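Local structure of alpha-11 giardin (2II2) at residues 201-204 with 205-209; 179-182 with 183-187. The protein is an annexin that binds calcium and probably phosphatidylserine-containing membranes, and is thought to take part in parasite attachment and in the remodelling of the cytoskeleton. All coordinates share one frame; numbering follows the deposited sequence.

Contact 1. Residues 201-204 with 205-209; sequences TGKS and VQEAI
K203 NZ lies 2.9 Å from E207 OE2 in a salt bridge, approaching the carboxylate on its syn side, 23° out of its plane. K203 reaches this position because its chain bends at chi2 and then runs extended, which also lays its methylene CD against the same oxygen. The other oxygen, E207 OE1, takes a water rather than a residue; the water accepts from S204 N and stands only 2.5 Å from E207 OE1, a short distance, and it links the side chain of E207 to the amide of the N-cap residue. S204 answers in the reverse direction: its OG accepts from E207 N at 2.9 Å, with an N-H...O angle of 160°. With chi1 at 71°, OG sits between the backbone N and the carbonyl carbon of S204 and faces the first turn, close to CB of E207. The backbone bond from A208 N to S204 O, 3.0 Å, belongs to this first turn. Upstream, T201 OG1 accepts from K203 N in an ST turn, and G202 with positive phi follows the end of helix 187-201. V205 and A208 pack on F197 of that helix. The whole is a serine N-cap at the start of helix 205-212, in which the water link resembles the return half of a capping box without completing it.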
ATOM      1  N   THR A 201     -17.517  20.664  11.669  1.00 10.90           N
ATOM      2  CA  THR A 201     -18.229  19.472  12.121  1.00 11.12           C
ATOM      3  C   THR A 201     -17.867  18.990  13.523  1.00 11.41           C
ATOM      4  O   THR A 201     -18.613  18.209  14.125  1.00 12.65           O
ATOM      5  CB  THR A 201     -17.946  18.252  11.188  1.00 10.44           C
ATOM      6  OG1 THR A 201     -16.570  17.883  11.284  1.00  9.57           O
ATOM      7  CG2 THR A 201     -18.329  18.536   9.751  1.00 10.14           C
ATOM      8  N   GLY A 202     -16.693  19.393  14.000  1.00 10.80           N
ATOM      9  CA  GLY A 202     -16.122  18.837  15.213  1.00 11.85           C
ATOM     10  C   GLY A 202     -15.652  17.403  15.074  1.00 12.21           C
ATOM     11  O   GLY A 202     -15.342  16.758  16.059  1.00 13.75           O
ATOM     12  N   LYS A 203     -15.525  16.940  13.830  1.00 10.81           N
ATOM     13  CA  LYS A 203     -15.083  15.589  13.536  1.00 10.70           C
ATOM     14  C   LYS A 203     -13.891  15.608  12.603  1.00  9.38           C
ATOM     15  O   LYS A 203     -13.749  16.519  11.774  1.00 10.92           O
ATOM     16  CB  LYS A 203     -16.220  14.778  12.863  1.00 11.26           C
ATOM     17  CG  LYS A 203     -17.525  14.702  13.624  1.00 14.05           C
ATOM     18  CD  LYS A 203     -17.379  13.835  14.846  1.00 18.39           C
ATOM     19  CE  LYS A 203     -18.725  13.465  15.466  1.00 21.11           C
ATOM     20  NZ  LYS A 203     -18.493  12.624  16.679  1.00 22.60           N
ATOM     21  N   SER A 204     -13.073  14.563  12.695  1.00  9.78           N
ATOM     22  CA  SER A 204     -12.097  14.301  11.662  1.00  9.19           C
ATOM     23  C   SER A 204     -12.802  13.738  10.421  1.00  8.09           C
ATOM     24  O   SER A 204     -13.873  13.117  10.490  1.00  8.71           O
ATOM     25  CB  SER A 204     -11.013  13.328  12.128  1.00  9.79           C
ATOM     26  OG  SER A 204     -11.557  12.035  12.248  1.00 10.08           O
ATOM     27  N   VAL A 205     -12.162  13.975   9.282  1.00  7.77           N
ATOM     28  CA  VAL A 205     -12.637  13.409   8.033  1.00  7.53           C
ATOM     29  C   VAL A 205     -12.607  11.889   8.140  1.00  7.14           C
ATOM     30  O   VAL A 205     -13.531  11.233   7.680  1.00  7.78           O
ATOM     31  CB  VAL A 205     -11.839  13.929   6.807  1.00  7.41           C
ATOM     32  CG1 VAL A 205     -12.319  13.237   5.540  1.00  8.90           C
ATOM     33  CG2 VAL A 205     -11.999  15.454   6.649  1.00  8.61           C
ATOM     34  N   GLN A 206     -11.547  11.334   8.737  1.00  7.30           N
ATOM     35  CA  GLN A 206     -11.481   9.879   8.910  1.00  7.87           C
ATOM     36  C   GLN A 206     -12.717   9.360   9.640  1.00  8.17           C
ATOM     37  O   GLN A 206     -13.338   8.379   9.222  1.00  8.13           O
ATOM     38  CB  GLN A 206     -10.239   9.462   9.682  1.00  8.03           C
ATOM     39  CG  GLN A 206     -10.131   7.936   9.839  1.00  8.50           C
ATOM     40  CD  GLN A 206      -9.211   7.482  10.952  1.00  8.41           C
ATOM     41  OE1 GLN A 206      -9.524   6.503  11.649  1.00 12.21           O
ATOM     42  NE2 GLN A 206      -8.112   8.146  11.146  1.00  7.81           N
ATOM     43  N   GLU A 207     -13.067   9.996  10.752  1.00  8.08           N
ATOM     44  CA  GLU A 207     -14.199   9.531  11.535  1.00  9.52           C
ATOM     45  C   GLU A 207     -15.485   9.605  10.721  1.00  8.23           C
ATOM     46  O   GLU A 207     -16.303   8.683  10.739  1.00  9.49           O
ATOM     47  CB  GLU A 207     -14.370  10.303  12.850  1.00 11.61           C
ATOM     48  CG  GLU A 207     -15.506   9.692  13.700  1.00 14.87           C
ATOM     49  CD  GLU A 207     -15.866  10.494  14.934  1.00 14.34           C
ATOM     50  OE1 GLU A 207     -14.944  10.961  15.632  1.00 17.01           O
ATOM     51  OE2 GLU A 207     -17.083  10.588  15.240  1.00 19.08           O
ATOM     52  N   ALA A 208     -15.658  10.727  10.024  1.00  8.00           N
ATOM     53  CA  ALA A 208     -16.854  10.911   9.199  1.00  8.71           C
ATOM     54  C   ALA A 208     -16.942   9.840   8.100  1.00  8.47           C
ATOM     55  O   ALA A 208     -18.010   9.285   7.867  1.00  8.65           O
ATOM     56  CB  ALA A 208     -16.896  12.298   8.645  1.00  8.58           C
ATOM     57  N   ILE A 209     -15.821   9.560   7.439  1.00  7.52           N
ATOM     58  CA  ILE A 209     -15.817   8.483   6.443  1.00  8.11           C
ATOM     59  C   ILE A 209     -16.168   7.124   7.062  1.00  7.73           C
ATOM     60  O   ILE A 209     -16.960   6.376   6.516  1.00  8.53           O
ATOM     61  CB  ILE A 209     -14.447   8.414   5.748  1.00  7.27           C
ATOM     62  CG1 ILE A 209     -14.197   9.651   4.887  1.00  7.84           C
ATOM     63  CG2 ILE A 209     -14.320   7.176   4.887  1.00  8.52           C
ATOM     64  CD1 ILE A 209     -12.742   9.792   4.416  1.00  7.58           C
TER
HETATM   65  O   HOH W   1     -13.388  12.905  15.089  1.00 16.18           O

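Contact 2. Residues 179-182 with 183-187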
ATOM      1  N   VAL A 179     -15.158  11.362  -4.144  1.00  7.83           N
ATOM      2  CA  VAL A 179     -13.904  10.856  -4.643  1.00  7.21           C
ATOM      3  C   VAL A 179     -13.234  11.925  -5.508  1.00  7.39           C
ATOM      4  O   VAL A 179     -12.027  12.190  -5.367  1.00  7.70           O
ATOM      5  CB  VAL A 179     -14.109   9.550  -5.437  1.00  7.20           C
ATOM      6  CG1 VAL A 179     -12.812   9.163  -6.128  1.00  9.06           C
ATOM      7  CG2 VAL A 179     -14.544   8.455  -4.503  1.00  7.43           C
ATOM      8  N   ARG A 180     -13.980  12.549  -6.422  1.00  7.20           N
ATOM      9  CA  ARG A 180     -13.394  13.549  -7.298  1.00  8.00           C
ATOM     10  C   ARG A 180     -12.799  14.677  -6.485  1.00  8.01           C
ATOM     11  O   ARG A 180     -11.675  15.116  -6.776  1.00  8.24           O
ATOM     12  CB  ARG A 180     -14.443  14.079  -8.254  1.00  9.78           C
ATOM     13  CG  ARG A 180     -13.941  15.080  -9.227  1.00 13.24           C
ATOM     14  CD  ARG A 180     -15.043  15.400 -10.226  1.00 15.45           C
ATOM     15  NE  ARG A 180     -15.560  14.201 -10.892  1.00 18.72           N
ATOM     16  CZ  ARG A 180     -14.987  13.617 -11.944  1.00 19.86           C
ATOM     17  NH1 ARG A 180     -13.856  14.087 -12.465  1.00 22.77           N
ATOM     18  NH2 ARG A 180     -15.538  12.540 -12.475  1.00 19.18           N
ATOM     19  N   LEU A 181     -13.554  15.150  -5.479  1.00  7.71           N
ATOM     20  CA  LEU A 181     -13.032  16.242  -4.641  1.00  7.89           C
ATOM     21  C   LEU A 181     -11.684  15.896  -4.028  1.00  8.16           C
ATOM     22  O   LEU A 181     -10.707  16.664  -4.153  1.00  8.52           O
ATOM     23  CB  LEU A 181     -14.048  16.627  -3.581  1.00  8.48           C
ATOM     24  CG  LEU A 181     -13.785  17.874  -2.723  1.00  9.05           C
ATOM     25  CD1 LEU A 181     -15.093  18.348  -2.139  1.00 10.54           C
ATOM     26  CD2 LEU A 181     -12.784  17.610  -1.597  1.00 10.13           C
ATOM     27  N   ILE A 182     -11.627  14.722  -3.409  1.00  7.84           N
ATOM     28  CA  ILE A 182     -10.398  14.334  -2.719  1.00  7.77           C
ATOM     29  C   ILE A 182      -9.244  14.103  -3.702  1.00  8.25           C
ATOM     30  O   ILE A 182      -8.147  14.637  -3.528  1.00  8.36           O
ATOM     31  CB  ILE A 182     -10.637  13.082  -1.873  1.00  8.01           C
ATOM     32  CG1 ILE A 182     -11.620  13.371  -0.736  1.00  8.41           C
ATOM     33  CG2 ILE A 182      -9.344  12.588  -1.269  1.00  7.83           C
ATOM     34  CD1 ILE A 182     -12.134  12.141  -0.027  1.00 10.35           C
ATOM     35  N   ILE A 183      -9.510  13.314  -4.745  1.00  7.88           N
ATOM     36  CA  ILE A 183      -8.461  12.935  -5.693  1.00  9.13           C
ATOM     37  C   ILE A 183      -7.873  14.099  -6.494  1.00  8.70           C
ATOM     38  O   ILE A 183      -6.697  14.038  -6.891  1.00 10.50           O
ATOM     39  CB  ILE A 183      -8.959  11.815  -6.684  1.00  9.39           C
ATOM     40  CG1 ILE A 183      -9.215  10.494  -5.967  1.00 11.73           C
ATOM     41  CG2 ILE A 183      -8.060  11.710  -7.939  1.00 13.24           C
ATOM     42  CD1 ILE A 183      -7.980   9.790  -5.545  1.00 12.65           C
ATOM     43  N   THR A 184      -8.672  15.141  -6.725  1.00  8.40           N
ATOM     44  CA  THR A 184      -8.203  16.269  -7.520  1.00  9.04           C
ATOM     45  C   THR A 184      -7.720  17.442  -6.684  1.00  8.51           C
ATOM     46  O   THR A 184      -7.339  18.466  -7.247  1.00  9.66           O
ATOM     47  CB  THR A 184      -9.288  16.793  -8.501  1.00  9.56           C
ATOM     48  OG1 THR A 184     -10.399  17.314  -7.764  1.00  9.29           O
ATOM     49  CG2 THR A 184      -9.775  15.710  -9.461  1.00 11.06           C
ATOM     50  N   SER A 185      -7.704  17.322  -5.362  1.00  8.73           N
ATOM     51  CA  SER A 185      -7.254  18.433  -4.522  1.00  7.42           C
ATOM     52  C   SER A 185      -5.761  18.529  -4.526  1.00  8.20           C
ATOM     53  O   SER A 185      -5.073  17.521  -4.379  1.00 10.17           O
ATOM     54  CB  SER A 185      -7.695  18.250  -3.063  1.00  8.57           C
ATOM     55  OG  SER A 185      -9.101  18.294  -2.889  1.00  8.59           O
ATOM     56  N   THR A 186      -5.258  19.757  -4.620  1.00  9.09           N
ATOM     57  CA  THR A 186      -3.852  19.956  -4.321  1.00  9.19           C
ATOM     58  C   THR A 186      -3.601  19.768  -2.817  1.00  9.27           C
ATOM     59  O   THR A 186      -4.513  19.928  -2.001  1.00  9.55           O
ATOM     60  CB  THR A 186      -3.366  21.355  -4.726  1.00  9.90           C
ATOM     61  OG1 THR A 186      -4.040  22.321  -3.912  1.00 11.71           O
ATOM     62  CG2 THR A 186      -3.615  21.628  -6.194  1.00 10.96           C
ATOM     63  N   ALA A 187      -2.357  19.478  -2.460  1.00 10.94           N
ATOM     64  CA  ALA A 187      -2.016  19.326  -1.044  1.00 11.10           C
ATOM     65  C   ALA A 187      -2.265  20.623  -0.282  1.00 11.25           C
ATOM     66  O   ALA A 187      -2.760  20.600   0.842  1.00 11.54           O
ATOM     67  CB  ALA A 187      -0.568  18.876  -0.857  1.00 12.99           C
TER
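V179 lies alongside I183, one helical turn on, the two side chains pointing the same way with V179 CG1 3.8 Å from I183 CG1. Beneath them runs the regular backbone bond from I183 N to V179 O, at 2.8 Å. Near the C-terminal end of the helix two hydroxyls fold back onto carbonyls. T184 OG1 donates to R180 O at 2.7 Å, while T184 N reaches the same oxygen at 3.0 Å from the opposite face of the carbonyl plane, so one residue clasps R180 O twice. The threonine torsion, chi1 64°, sets OG1 between its own backbone N and carbonyl carbon, turned back along the helix. S185 repeats the gesture one residue later: OG donates to L181 O at 2.6 Å, tilted 33° from the carbonyl plane. Its backbone N meets I182 O in a long bond of 3.3 Å, coming from above that carbonyl's plane. Beyond the segments, R153 NH2 also bonds S185 OG, and N229 ND2 donates to I182 O. The guanidinium of R180 is engaged by E176 and E148, well apart from the hydroxyls. Side-chain hydroxyls thus supplement backbone N-H groups, and carbonyl oxygens at the C-terminal end of the helix, which would otherwise gather negative character, are probably eased by these donors and, through a weak bond to L181 O, by R153.

Overall arrangement
The contacts lie at the two junctions at either end of helix 187-201, on the same side of the chain's centre, with their own centres about 17 Å apart and their nearest atoms about 5 Å apart without touching. Along the chain, contact 2 comes first, at the C-terminal part of helix 175-184 and the short connection to helix 187-201; contact 1 then joins the far end of helix 187-201 to helix 205-212. Helix 187-201 therefore spans the distance between them, and helix 216-230 touches side chains of both. They are thus the two connections flanking one helix of an annexin built of helices, and both lie away from the calcium site.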